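Local coordinates for PATF (Prochloron didemni, PDB 4BG2), which is probably a prenyltransferase-like protein of the patellamide (cyanobactin) pathway, built as a closed antiparallel barrel ringed by helices, at residues A[6-9]-A[10-14]; A[18-21]-A[22-25]; A[34-37]-A[38-41]; A[74-77]-A[78-81]. All blocks are in the same frame, centred on the assembly; numbering follows the deposited sequence.

Interaction 1. Residues A[6-9]-A[10-14]; sequences LQNN and QRKDR
Arg-11 reaches back to Asn-8 as well as to Gln-7, so that backbone and side chain both span the same helical turn. Arg-11 N gives a nearly straight bond to Gln-7 O at 3.0 Å. Arg-11 NH1 meets Asn-8 OD1 at 2.9 Å in a weak, bent hydrogen bond. The Asn-8 oxygen lies at the guanidinium edge, yet the two flat groups stand almost perpendicular, 83° apart. With its CG anti to the backbone N (chi1 -154°), Asn-8 presents OD1 to Arg-11 and ND2 to the other flank, where Lys-12 CE approaches Asn-8 ND2 at 3.7 Å. The stronger polar partners lie beyond these residues: Glu-45 binds both Asn-8 ND2 and Lys-12 NZ, and Glu-305 forms a salt bridge with Arg-11 NE. Packing is lighter: Arg-11 CG lies 3.4 Å from Gln-7 O, the carbonyl its own amide binds. At the far end, Asn-9 O accepts the Asp-13 backbone N-H, and Asp-13 OD2 stands 2.9 Å from the same Asn-9 O, a meeting of two acceptors that is probably unfavourable. The weak Arg-11 bond thus adds to the grip of Glu-45 on Asn-8, and the two cations are balanced by Glu-45, just after helix 34-42, and Glu-305, near the end of the modelled chain.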
ATOM      1  N   LEU A   6      22.087  18.405  -7.705  1.00 34.83           N
ATOM      2  CA  LEU A   6      22.406  17.314  -8.619  1.00 35.97           C
ATOM      3  C   LEU A   6      21.894  16.000  -8.061  1.00 36.50           C
ATOM      4  O   LEU A   6      21.309  15.222  -8.785  1.00 36.47           O
ATOM      5  CB  LEU A   6      23.919  17.230  -8.854  1.00 37.59           C
ATOM      6  CG  LEU A   6      24.528  18.454  -9.526  1.00 38.63           C
ATOM      7  CD1 LEU A   6      26.037  18.405  -9.387  1.00 42.23           C
ATOM      8  CD2 LEU A   6      24.106  18.575 -10.976  1.00 41.91           C
ATOM      9  N   GLN A   7      22.109  15.755  -6.771  1.00 38.99           N
ATOM     10  CA  GLN A   7      21.573  14.547  -6.138  1.00 43.58           C
ATOM     11  C   GLN A   7      20.051  14.489  -6.238  1.00 42.49           C
ATOM     12  O   GLN A   7      19.457  13.428  -6.414  1.00 41.85           O
ATOM     13  CB  GLN A   7      21.989  14.476  -4.672  1.00 49.40           C
ATOM     14  CG  GLN A   7      23.433  14.029  -4.495  1.00 56.64           C
ATOM     15  CD  GLN A   7      23.917  14.151  -3.065  1.00 64.24           C
ATOM     16  OE1 GLN A   7      23.276  14.781  -2.219  1.00 67.26           O
ATOM     17  NE2 GLN A   7      25.055  13.538  -2.784  1.00 71.96           N
ATOM     18  N   ASN A   8      19.423  15.646  -6.145  1.00 41.24           N
ATOM     19  CA  ASN A   8      17.983  15.706  -6.264  1.00 42.26           C
ATOM     20  C   ASN A   8      17.476  15.264  -7.653  1.00 40.91           C
ATOM     21  O   ASN A   8      16.485  14.536  -7.744  1.00 41.78           O
ATOM     22  CB  ASN A   8      17.482  17.102  -5.901  1.00 45.05           C
ATOM     23  CG  ASN A   8      16.070  17.081  -5.415  1.00 50.02           C
ATOM     24  OD1 ASN A   8      15.796  16.620  -4.304  1.00 56.90           O
ATOM     25  ND2 ASN A   8      15.151  17.544  -6.250  1.00 52.44           N
ATOM     26  N   ASN A   9      18.170  15.662  -8.723  1.00 40.48           N
ATOM     27  CA  ASN A   9      17.814  15.223 -10.085  1.00 41.13           C
ATOM     28  C   ASN A   9      18.039  13.729 -10.286  1.00 39.63           C
ATOM     29  O   ASN A   9      17.311  13.077 -11.024  1.00 39.50           O
ATOM     30  CB  ASN A   9      18.635  15.978 -11.146  1.00 44.60           C
ATOM     31  CG  ASN A   9      18.458  17.485 -11.068  1.00 48.03           C
ATOM     32  OD1 ASN A   9      17.510  17.988 -10.473  1.00 50.49           O
ATOM     33  ND2 ASN A   9      19.366  18.209 -11.697  1.00 51.78           N
ATOM     34  N   GLN A  10      19.091  13.201  -9.667  1.00 39.10           N
ATOM     35  CA  GLN A  10      19.391  11.773  -9.776  1.00 41.15           C
ATOM     36  C   GLN A  10      18.366  10.908  -9.027  1.00 37.26           C
ATOM     37  O   GLN A  10      17.944   9.891  -9.531  1.00 37.35           O
ATOM     38  CB  GLN A  10      20.808  11.489  -9.298  1.00 44.52           C
ATOM     39  CG  GLN A  10      21.840  11.887 -10.333  1.00 50.09           C
ATOM     40  CD  GLN A  10      23.258  11.712  -9.845  1.00 55.30           C
ATOM     41  OE1 GLN A  10      23.669  12.313  -8.854  1.00 55.41           O
ATOM     42  NE2 GLN A  10      24.014  10.889 -10.542  1.00 62.79           N
ATOM     43  N   ARG A  11      17.933  11.327  -7.848  1.00 36.05           N
ATOM     44  CA  ARG A  11      16.811  10.634  -7.210  1.00 36.48           C
ATOM     45  C   ARG A  11      15.608  10.529  -8.151  1.00 33.75           C
ATOM     46  O   ARG A  11      14.990   9.467  -8.264  1.00 32.37           O
ATOM     47  CB  ARG A  11      16.341  11.371  -5.985  1.00 39.49           C
ATOM     48  CG  ARG A  11      17.280  11.345  -4.816  1.00 44.21           C
ATOM     49  CD  ARG A  11      16.908  12.558  -4.011  1.00 47.67           C
ATOM     50  NE  ARG A  11      17.476  12.597  -2.681  1.00 54.79           N
ATOM     51  CZ  ARG A  11      17.549  13.712  -1.968  1.00 57.33           C
ATOM     52  NH1 ARG A  11      17.091  14.861  -2.467  1.00 54.96           N
ATOM     53  NH2 ARG A  11      18.062  13.672  -0.745  1.00 64.25           N
ATOM     54  N   LYS A  12      15.254  11.643  -8.790  1.00 32.72           N
ATOM     55  CA  LYS A  12      14.101  11.674  -9.687  1.00 34.36           C
ATOM     56  C   LYS A  12      14.249  10.718 -10.854  1.00 34.93           C
ATOM     57  O   LYS A  12      13.282  10.049 -11.251  1.00 35.53           O
ATOM     58  CB  LYS A  12      13.831  13.098 -10.194  1.00 37.50           C
ATOM     59  CG  LYS A  12      13.276  13.997  -9.099  1.00 40.36           C
ATOM     60  CD  LYS A  12      13.045  15.431  -9.558  1.00 46.18           C
ATOM     61  CE  LYS A  12      12.499  16.259  -8.405  1.00 50.81           C
ATOM     62  NZ  LYS A  12      12.206  17.659  -8.810  1.00 58.18           N
ATOM     63  N   ASP A  13      15.450  10.634 -11.403  1.00 36.11           N
ATOM     64  CA  ASP A  13      15.736   9.657 -12.461  1.00 39.77           C
ATOM     65  C   ASP A  13      15.607   8.224 -11.949  1.00 36.96           C
ATOM     66  O   ASP A  13      15.031   7.392 -12.621  1.00 36.34           O
ATOM     67  CB  ASP A  13      17.143   9.873 -13.034  1.00 44.80           C
ATOM     68  CG  ASP A  13      17.306  11.229 -13.696  1.00 50.32           C
ATOM     69  OD1 ASP A  13      16.397  11.652 -14.433  1.00 54.25           O
ATOM     70  OD2 ASP A  13      18.351  11.881 -13.485  1.00 56.78           O
ATOM     71  N   ARG A  14      16.141   7.934 -10.763  1.00 36.52           N
ATOM     72  CA  ARG A  14      16.049   6.569 -10.206  1.00 38.48           C
ATOM     73  C   ARG A  14      14.600   6.137  -9.935  1.00 35.38           C
ATOM     74  O   ARG A  14      14.206   5.003 -10.209  1.00 34.89           O
ATOM     75  CB  ARG A  14      16.859   6.456  -8.922  1.00 43.19           C
ATOM     76  CG  ARG A  14      18.342   6.254  -9.159  1.00 51.97           C
ATOM     77  CD  ARG A  14      18.999   5.508  -8.003  1.00 59.62           C
ATOM     78  NE  ARG A  14      20.383   5.926  -7.812  1.00 66.24           N
ATOM     79  CZ  ARG A  14      20.769   7.076  -7.259  1.00 66.80           C
ATOM     80  NH1 ARG A  14      19.886   7.973  -6.822  1.00 62.58           N
ATOM     81  NH2 ARG A  14      22.066   7.333  -7.148  1.00 72.99           N
TER

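Interaction 2. Residues A[18-21]-A[22-25]; sequences FVRT and HQEA
Backbone bonds of the i to i+4 kind join Phe-18, Val-19, Arg-20 and Thr-21 to His-22, Gln-23, Glu-24 and Ala-25 in regular succession, the shortest being Glu-24 N to Arg-20 O at 2.9 Å. This is the C-terminal part of the amphipathic helix 3-25, which lies on the outside of the barrel against strand 48-57.

Val-19 and Gln-23 illustrate how neighbours one turn apart share a surface. The methyl CG1 of Val-19 presses on Gln-23 NE2 at 3.4 Å. The extended glutamine chain, with CG beside its backbone N (chi1 -70°), runs back over the carbonyl of Val-19, placing Gln-23 CG 3.5 Å from Val-19 O. Arg-20 lies alongside Gln-23 and points the same way, but the contact is loose: Arg-20 CD is 4.1 Å from Gln-23 OE1 and the guanidinium and amide planes are 61° apart. A bend at chi2 (-78°) turns the arginine chain, and both side chains end on Glu-38.

On the barrel side the ring of His-22 leads away from the preceding turn to meet that of Tyr-66, with ND1 bonded to Tyr-300 OH, while the hydroxyl of Thr-21 turns back to Gln-17. His-22 CB remains 3.5 Å from Phe-18 O. Glu-24 rests its aliphatic part on the backbone, with Glu-24 CG 3.3 Å from Arg-20 O, and Ala-25 does likewise, its CB standing 3.4 Å from Thr-21 O.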
ATOM      1  N   PHE A  18      12.823   2.777 -11.470  1.00 28.84           N
ATOM      2  CA  PHE A  18      12.068   1.747 -10.729  1.00 28.86           C
ATOM      3  C   PHE A  18      10.719   1.458 -11.374  1.00 29.28           C
ATOM      4  O   PHE A  18      10.352   0.303 -11.586  1.00 26.45           O
ATOM      5  CB  PHE A  18      11.823   2.147  -9.267  1.00 26.64           C
ATOM      6  CG  PHE A  18      13.081   2.369  -8.481  1.00 27.85           C
ATOM      7  CD1 PHE A  18      14.245   1.707  -8.804  1.00 28.86           C
ATOM      8  CD2 PHE A  18      13.094   3.255  -7.417  1.00 27.81           C
ATOM      9  CE1 PHE A  18      15.405   1.922  -8.084  1.00 29.70           C
ATOM     10  CE2 PHE A  18      14.241   3.460  -6.681  1.00 28.35           C
ATOM     11  CZ  PHE A  18      15.402   2.791  -7.017  1.00 29.23           C
ATOM     12  N   VAL A  19       9.971   2.528 -11.649  1.00 29.65           N
ATOM     13  CA  VAL A  19       8.636   2.384 -12.200  1.00 29.12           C
ATOM     14  C   VAL A  19       8.724   1.748 -13.602  1.00 29.99           C
ATOM     15  O   VAL A  19       7.968   0.830 -13.920  1.00 29.87           O
ATOM     16  CB  VAL A  19       7.913   3.745 -12.228  1.00 29.62           C
ATOM     17  CG1 VAL A  19       6.682   3.676 -13.087  1.00 30.89           C
ATOM     18  CG2 VAL A  19       7.574   4.207 -10.818  1.00 29.20           C
ATOM     19  N   ARG A  20       9.654   2.209 -14.419  1.00 31.81           N
ATOM     20  CA  ARG A  20       9.825   1.662 -15.787  1.00 34.20           C
ATOM     21  C   ARG A  20      10.308   0.196 -15.786  1.00 33.41           C
ATOM     22  O   ARG A  20       9.765  -0.639 -16.488  1.00 31.58           O
ATOM     23  CB  ARG A  20      10.785   2.516 -16.595  1.00 36.28           C
ATOM     24  CG  ARG A  20      10.249   3.909 -16.923  1.00 39.62           C
ATOM     25  CD  ARG A  20       9.239   3.890 -18.065  1.00 43.00           C
ATOM     26  NE  ARG A  20       8.543   5.176 -18.217  1.00 45.16           N
ATOM     27  CZ  ARG A  20       9.091   6.271 -18.747  1.00 46.21           C
ATOM     28  NH1 ARG A  20      10.354   6.268 -19.167  1.00 48.81           N
ATOM     29  NH2 ARG A  20       8.376   7.385 -18.845  1.00 47.14           N
ATOM     30  N   THR A  21      11.298  -0.107 -14.963  1.00 32.97           N
ATOM     31  CA  THR A  21      11.799  -1.477 -14.847  1.00 34.53           C
ATOM     32  C   THR A  21      10.705  -2.459 -14.448  1.00 33.91           C
ATOM     33  O   THR A  21      10.636  -3.565 -14.962  1.00 33.30           O
ATOM     34  CB  THR A  21      12.951  -1.537 -13.857  1.00 34.87           C
ATOM     35  OG1 THR A  21      13.962  -0.632 -14.306  1.00 35.26           O
ATOM     36  CG2 THR A  21      13.531  -2.962 -13.758  1.00 35.85           C
ATOM     37  N   HIS A  22       9.798  -2.023 -13.584  1.00 33.02           N
ATOM     38  CA  HIS A  22       8.664  -2.855 -13.196  1.00 32.61           C
ATOM     39  C   HIS A  22       7.700  -3.129 -14.366  1.00 33.17           C
ATOM     40  O   HIS A  22       7.250  -4.280 -14.570  1.00 30.02           O
ATOM     41  CB  HIS A  22       7.921  -2.173 -12.061  1.00 31.47           C
ATOM     42  CG  HIS A  22       6.773  -2.957 -11.525  1.00 31.32           C
ATOM     43  ND1 HIS A  22       6.937  -3.988 -10.625  1.00 31.86           N
ATOM     44  CD2 HIS A  22       5.443  -2.859 -11.746  1.00 31.25           C
ATOM     45  CE1 HIS A  22       5.756  -4.487 -10.311  1.00 31.71           C
ATOM     46  NE2 HIS A  22       4.832  -3.822 -10.979  1.00 31.40           N
ATOM     47  N   GLN A  23       7.366  -2.073 -15.115  1.00 32.64           N
ATOM     48  CA  GLN A  23       6.544  -2.225 -16.315  1.00 34.29           C
ATOM     49  C   GLN A  23       7.185  -3.210 -17.299  1.00 35.93           C
ATOM     50  O   GLN A  23       6.488  -4.053 -17.867  1.00 36.60           O
ATOM     51  CB  GLN A  23       6.358  -0.886 -17.039  1.00 35.76           C
ATOM     52  CG  GLN A  23       5.474   0.094 -16.290  1.00 36.49           C
ATOM     53  CD  GLN A  23       5.566   1.510 -16.845  1.00 39.83           C
ATOM     54  OE1 GLN A  23       5.821   1.716 -18.043  1.00 38.79           O
ATOM     55  NE2 GLN A  23       5.377   2.504 -15.964  1.00 39.63           N
ATOM     56  N   GLU A  24       8.493  -3.080 -17.515  1.00 35.23           N
ATOM     57  CA  GLU A  24       9.185  -3.954 -18.457  1.00 39.17           C
ATOM     58  C   GLU A  24       9.101  -5.402 -17.989  1.00 37.47           C
ATOM     59  O   GLU A  24       8.713  -6.276 -18.738  1.00 39.69           O
ATOM     60  CB  GLU A  24      10.666  -3.573 -18.595  1.00 42.17           C
ATOM     61  CG  GLU A  24      10.932  -2.176 -19.143  1.00 46.92           C
ATOM     62  CD  GLU A  24      12.420  -1.874 -19.300  1.00 52.52           C
ATOM     63  OE1 GLU A  24      13.247  -2.411 -18.514  1.00 54.24           O
ATOM     64  OE2 GLU A  24      12.760  -1.106 -20.226  1.00 56.55           O
ATOM     65  N   ALA A  25       9.469  -5.636 -16.739  1.00 34.74           N
ATOM     66  CA  ALA A  25       9.520  -6.987 -16.179  1.00 36.09           C
ATOM     67  C   ALA A  25       8.180  -7.740 -16.197  1.00 37.16           C
ATOM     68  O   ALA A  25       8.150  -8.948 -16.403  1.00 39.47           O
ATOM     69  CB  ALA A  25      10.062  -6.935 -14.764  1.00 34.53           C
TER

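Interaction 3. Residues A[34-37]-A[38-41]; sequences LPLF and EEAI
Phe-37 and Ile-41 meet one helical turn apart, ring against methyl. Ile-41 CG2 sits over one face of the phenyl ring, 3.8 Å from its centroid and 22° off the normal, in a CH-pi contact. It is displaced toward the rim, so that the closest ring atom is Phe-37 CZ, 3.5 Å from Ile-41 CG2. The isoleucine rotamer explains the approach: with chi1 at 70°, CG1 takes the crowded position between the backbone N and the carbonyl carbon, and CG2 is swung to the side facing the ring. The same methyl also lies 3.5 Å from Phe-37 O, the acceptor of the Ile-41 amide.

These two side chains belong to the inner face of helix 34-42, one of the helices packed round the antiparallel barrel. Phe-37 is covered by Tyr-66 and Val-68 of strand 60-70 and by Ile-121 and Val-123 of strand 116-124, and Ile-41 extends the apolar layer to Val-68 and Ile-121.

Glu-38 serves a different neighbour. Its amide bonds to Leu-34 O at 3.0 Å, and its extended chain passes back along that carbonyl, with CG 3.4 Å from Leu-34 O. The carboxylate is buried but well supplied, since OE1 takes a salt bridge from Arg-20 and OE2 a hydrogen bond from Gln-23, an environment likely to favour the charged form. Glu-39, one residue on, is exposed; its CG lies 3.6 Å from Pro-35 O, and its OE1 comes within 3.9 Å of the Leu-36 methyl CD2.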
ATOM      1  N   LEU A  34      -1.135   5.656 -16.018  1.00 33.32           N
ATOM      2  CA  LEU A  34       0.287   5.474 -15.749  1.00 34.21           C
ATOM      3  C   LEU A  34       1.205   6.594 -16.242  1.00 32.29           C
ATOM      4  O   LEU A  34       2.038   7.070 -15.476  1.00 32.86           O
ATOM      5  CB  LEU A  34       0.739   4.116 -16.264  1.00 37.65           C
ATOM      6  CG  LEU A  34       2.072   3.542 -15.796  1.00 42.46           C
ATOM      7  CD1 LEU A  34       2.446   3.957 -14.373  1.00 43.06           C
ATOM      8  CD2 LEU A  34       1.991   2.015 -15.903  1.00 44.49           C
ATOM      9  N   PRO A  35       1.062   7.042 -17.497  1.00 33.53           N
ATOM     10  CA  PRO A  35       1.845   8.237 -17.873  1.00 33.81           C
ATOM     11  C   PRO A  35       1.664   9.442 -16.959  1.00 33.18           C
ATOM     12  O   PRO A  35       2.650  10.075 -16.577  1.00 33.94           O
ATOM     13  CB  PRO A  35       1.351   8.554 -19.294  1.00 35.86           C
ATOM     14  CG  PRO A  35       0.896   7.244 -19.832  1.00 36.57           C
ATOM     15  CD  PRO A  35       0.327   6.483 -18.653  1.00 34.38           C
ATOM     16  N   LEU A  36       0.420   9.767 -16.611  1.00 34.72           N
ATOM     17  CA  LEU A  36       0.136  10.855 -15.658  1.00 34.08           C
ATOM     18  C   LEU A  36       0.804  10.603 -14.298  1.00 31.52           C
ATOM     19  O   LEU A  36       1.326  11.527 -13.672  1.00 32.08           O
ATOM     20  CB  LEU A  36      -1.371  11.003 -15.419  1.00 36.13           C
ATOM     21  CG  LEU A  36      -2.213  11.820 -16.400  1.00 39.69           C
ATOM     22  CD1 LEU A  36      -3.688  11.632 -16.080  1.00 39.76           C
ATOM     23  CD2 LEU A  36      -1.827  13.292 -16.315  1.00 41.95           C
ATOM     24  N   PHE A  37       0.764   9.360 -13.825  1.00 28.48           N
ATOM     25  CA  PHE A  37       1.356   9.048 -12.545  1.00 26.94           C
ATOM     26  C   PHE A  37       2.867   9.284 -12.532  1.00 27.60           C
ATOM     27  O   PHE A  37       3.427   9.826 -11.560  1.00 27.47           O
ATOM     28  CB  PHE A  37       1.075   7.605 -12.186  1.00 26.70           C
ATOM     29  CG  PHE A  37       1.575   7.237 -10.850  1.00 25.23           C
ATOM     30  CD1 PHE A  37       1.015   7.808  -9.704  1.00 25.02           C
ATOM     31  CD2 PHE A  37       2.632   6.363 -10.710  1.00 26.08           C
ATOM     32  CE1 PHE A  37       1.471   7.464  -8.452  1.00 24.22           C
ATOM     33  CE2 PHE A  37       3.098   6.028  -9.454  1.00 24.49           C
ATOM     34  CZ  PHE A  37       2.520   6.581  -8.334  1.00 23.37           C
ATOM     35  N   GLU A  38       3.519   8.940 -13.636  1.00 29.83           N
ATOM     36  CA  GLU A  38       4.952   9.142 -13.770  1.00 32.29           C
ATOM     37  C   GLU A  38       5.287  10.632 -13.651  1.00 35.59           C
ATOM     38  O   GLU A  38       6.233  11.015 -12.954  1.00 36.70           O
ATOM     39  CB  GLU A  38       5.443   8.567 -15.108  1.00 35.20           C
ATOM     40  CG  GLU A  38       5.381   7.042 -15.185  1.00 35.61           C
ATOM     41  CD  GLU A  38       5.836   6.467 -16.535  1.00 39.04           C
ATOM     42  OE1 GLU A  38       6.156   7.239 -17.460  1.00 40.85           O
ATOM     43  OE2 GLU A  38       5.899   5.220 -16.674  1.00 40.67           O
ATOM     44  N   GLU A  39       4.507  11.476 -14.317  1.00 36.92           N
ATOM     45  CA  GLU A  39       4.702  12.911 -14.206  1.00 38.99           C
ATOM     46  C   GLU A  39       4.478  13.364 -12.764  1.00 37.48           C
ATOM     47  O   GLU A  39       5.225  14.194 -12.244  1.00 38.26           O
ATOM     48  CB  GLU A  39       3.769  13.673 -15.163  1.00 42.06           C
ATOM     49  CG  GLU A  39       4.044  13.356 -16.621  1.00 45.70           C
ATOM     50  CD  GLU A  39       3.068  13.994 -17.604  1.00 50.39           C
ATOM     51  OE1 GLU A  39       1.826  13.901 -17.421  1.00 52.02           O
ATOM     52  OE2 GLU A  39       3.557  14.589 -18.590  1.00 54.21           O
ATOM     53  N   ALA A  40       3.469  12.811 -12.097  1.00 35.41           N
ATOM     54  CA  ALA A  40       3.166  13.254 -10.732  1.00 33.92           C
ATOM     55  C   ALA A  40       4.305  12.967  -9.742  1.00 34.03           C
ATOM     56  O   ALA A  40       4.654  13.820  -8.906  1.00 32.76           O
ATOM     57  CB  ALA A  40       1.875  12.655 -10.250  1.00 32.89           C
ATOM     58  N   ILE A  41       4.910  11.789  -9.839  1.00 32.53           N
ATOM     59  CA  ILE A  41       5.922  11.423  -8.847  1.00 32.55           C
ATOM     60  C   ILE A  41       7.236  12.156  -9.037  1.00 33.96           C
ATOM     61  O   ILE A  41       8.030  12.253  -8.108  1.00 34.86           O
ATOM     62  CB  ILE A  41       6.196   9.915  -8.777  1.00 31.03           C
ATOM     63  CG1 ILE A  41       6.930   9.440 -10.034  1.00 32.82           C
ATOM     64  CG2 ILE A  41       4.907   9.159  -8.492  1.00 29.76           C
ATOM     65  CD1 ILE A  41       7.100   7.944 -10.088  1.00 34.11           C
TER

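Interaction 4. Residues A[74-77]-A[78-81]; sequences TTWP and ESLT
Leu-80 and Pro-77 approach the same face of the Trp-76 indole, forming an apolar cluster at the turn. Leu-80 CD1 makes a CH-pi contact, 4.0 Å from the centroid of the six-membered ring, while the other methyl, CD2, touches Trp-76 CZ3 at 3.5 Å. Beside it, Pro-77 CB stands 3.9 Å above the indole plane, toward the rim. Helix 101-110 and strand 116-124 pack round the cluster, and the indole NE1 bonds to His-110 O.

Two backbone hydrogen bonds cross the contact, Ser-79 N to Thr-75 O at 2.8 Å and Leu-80 N to Pro-77 O at 3.0 Å. Both donors stand well above the carbonyl planes, by 37° and 51°, as a tightly turned chain would impose. Further on, Glu-78 O accepts twice from Thr-81, through N and OG1.

Close acceptors mark the remaining contact. Glu-78 has CG in the cramped site between N and C (chi1 59°) and bends again, so its carboxylate folds back over Thr-75. There Glu-78 OE2 is 3.2 Å from Thr-75 O, an arrangement that is probably electrostatically costly. Ser-79 OG is hydrogen-bonded to Asn-119.

The cis peptide between Trp-76 and Pro-77, with the backbone angles of these two residues, makes this a type VIa1 turn of the aromatic-cis-proline kind, spanning Thr-75 to Glu-78 and leading into helix 79-91.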
ATOM      1  N   THR A  74       8.535  13.967   8.088  1.00 44.02           N
ATOM      2  CA  THR A  74       7.147  14.347   8.002  1.00 41.95           C
ATOM      3  C   THR A  74       6.882  15.326   6.877  1.00 40.64           C
ATOM      4  O   THR A  74       7.419  16.418   6.890  1.00 43.46           O
ATOM      5  CB  THR A  74       6.683  14.957   9.334  1.00 42.63           C
ATOM      6  OG1 THR A  74       6.644  13.916  10.311  1.00 42.90           O
ATOM      7  CG2 THR A  74       5.281  15.579   9.218  1.00 42.04           C
ATOM      8  N   THR A  75       6.029  14.947   5.926  1.00 38.28           N
ATOM      9  CA  THR A  75       5.584  15.885   4.876  1.00 37.79           C
ATOM     10  C   THR A  75       4.085  16.207   4.914  1.00 36.40           C
ATOM     11  O   THR A  75       3.594  16.957   4.070  1.00 36.11           O
ATOM     12  CB  THR A  75       5.991  15.416   3.460  1.00 37.05           C
ATOM     13  OG1 THR A  75       5.644  14.054   3.282  1.00 35.70           O
ATOM     14  CG2 THR A  75       7.488  15.551   3.252  1.00 39.04           C
ATOM     15  N   TRP A  76       3.359  15.646   5.871  1.00 34.13           N
ATOM     16  CA  TRP A  76       1.974  16.038   6.094  1.00 34.41           C
ATOM     17  C   TRP A  76       1.921  17.439   6.683  1.00 35.34           C
ATOM     18  O   TRP A  76       2.675  17.730   7.601  1.00 35.68           O
ATOM     19  CB  TRP A  76       1.311  15.082   7.069  1.00 33.59           C
ATOM     20  CG  TRP A  76      -0.145  15.344   7.319  1.00 32.44           C
ATOM     21  CD1 TRP A  76      -0.672  16.094   8.319  1.00 34.60           C
ATOM     22  CD2 TRP A  76      -1.249  14.811   6.589  1.00 31.14           C
ATOM     23  NE1 TRP A  76      -2.040  16.074   8.265  1.00 34.26           N
ATOM     24  CE2 TRP A  76      -2.427  15.294   7.208  1.00 32.42           C
ATOM     25  CE3 TRP A  76      -1.363  13.982   5.466  1.00 29.17           C
ATOM     26  CZ2 TRP A  76      -3.702  14.977   6.748  1.00 30.51           C
ATOM     27  CZ3 TRP A  76      -2.629  13.656   5.004  1.00 29.29           C
ATOM     28  CH2 TRP A  76      -3.790  14.149   5.649  1.00 31.18           C
ATOM     29  N   PRO A  77       1.011  18.301   6.198  1.00 34.97           N
ATOM     30  CA  PRO A  77      -0.045  18.089   5.239  1.00 34.17           C
ATOM     31  C   PRO A  77       0.289  18.469   3.807  1.00 35.12           C
ATOM     32  O   PRO A  77      -0.565  18.306   2.933  1.00 34.75           O
ATOM     33  CB  PRO A  77      -1.150  19.016   5.762  1.00 36.53           C
ATOM     34  CG  PRO A  77      -0.399  20.207   6.299  1.00 37.28           C
ATOM     35  CD  PRO A  77       0.928  19.664   6.789  1.00 37.60           C
ATOM     36  N   GLU A  78       1.492  18.968   3.544  1.00 38.46           N
ATOM     37  CA  GLU A  78       1.857  19.319   2.168  1.00 40.17           C
ATOM     38  C   GLU A  78       1.836  18.126   1.213  1.00 37.09           C
ATOM     39  O   GLU A  78       1.619  18.298   0.009  1.00 36.30           O
ATOM     40  CB  GLU A  78       3.182  20.095   2.063  1.00 44.95           C
ATOM     41  CG  GLU A  78       4.449  19.443   2.608  1.00 48.54           C
ATOM     42  CD  GLU A  78       4.715  19.702   4.081  1.00 52.84           C
ATOM     43  OE1 GLU A  78       3.864  20.330   4.776  1.00 53.92           O
ATOM     44  OE2 GLU A  78       5.799  19.257   4.518  1.00 51.33           O
ATOM     45  N   SER A  79       2.032  16.921   1.736  1.00 33.60           N
ATOM     46  CA  SER A  79       1.906  15.723   0.909  1.00 30.95           C
ATOM     47  C   SER A  79       0.522  15.610   0.242  1.00 30.06           C
ATOM     48  O   SER A  79       0.386  14.974  -0.810  1.00 29.72           O
ATOM     49  CB  SER A  79       2.204  14.461   1.734  1.00 29.37           C
ATOM     50  OG  SER A  79       1.351  14.367   2.867  1.00 28.57           O
ATOM     51  N   LEU A  80      -0.503  16.210   0.838  1.00 30.23           N
ATOM     52  CA  LEU A  80      -1.831  16.207   0.235  1.00 29.90           C
ATOM     53  C   LEU A  80      -1.886  16.875  -1.146  1.00 29.75           C
ATOM     54  O   LEU A  80      -2.649  16.467  -2.005  1.00 30.60           O
ATOM     55  CB  LEU A  80      -2.877  16.862   1.159  1.00 32.00           C
ATOM     56  CG  LEU A  80      -3.268  16.085   2.435  1.00 31.71           C
ATOM     57  CD1 LEU A  80      -4.015  17.000   3.397  1.00 32.57           C
ATOM     58  CD2 LEU A  80      -4.087  14.857   2.110  1.00 30.65           C
ATOM     59  N   THR A  81      -1.080  17.887  -1.374  1.00 31.22           N
ATOM     60  CA  THR A  81      -1.160  18.602  -2.630  1.00 32.88           C
ATOM     61  C   THR A  81      -0.909  17.657  -3.791  1.00 30.71           C
ATOM     62  O   THR A  81      -1.544  17.760  -4.818  1.00 29.37           O
ATOM     63  CB  THR A  81      -0.176  19.769  -2.680  1.00 35.06           C
ATOM     64  OG1 THR A  81       1.152  19.283  -2.413  1.00 36.84           O
ATOM     65  CG2 THR A  81      -0.562  20.808  -1.663  1.00 36.49           C
TER

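In the fold
All four contacts are local and succeed one another along the chain; none nests within or crosses another, and each is made within eight or nine consecutive residues, so none closes a loop. Interactions 1 and 2 occupy the two halves of helix 3-25, their centres about 17 Å apart. After a short connection, interaction 3 follows on helix 34-42, and its Glu-38 and Ile-41 reach the residues of interaction 2 directly, tying the two helices to each other on the outer surface of the barrel. Strands 48-57 and 60-70 then intervene before interaction 4, which turns the chain into helix 79-91. Its nearest atoms remain about 8 Å from interaction 3, but both pack against strand 116-124.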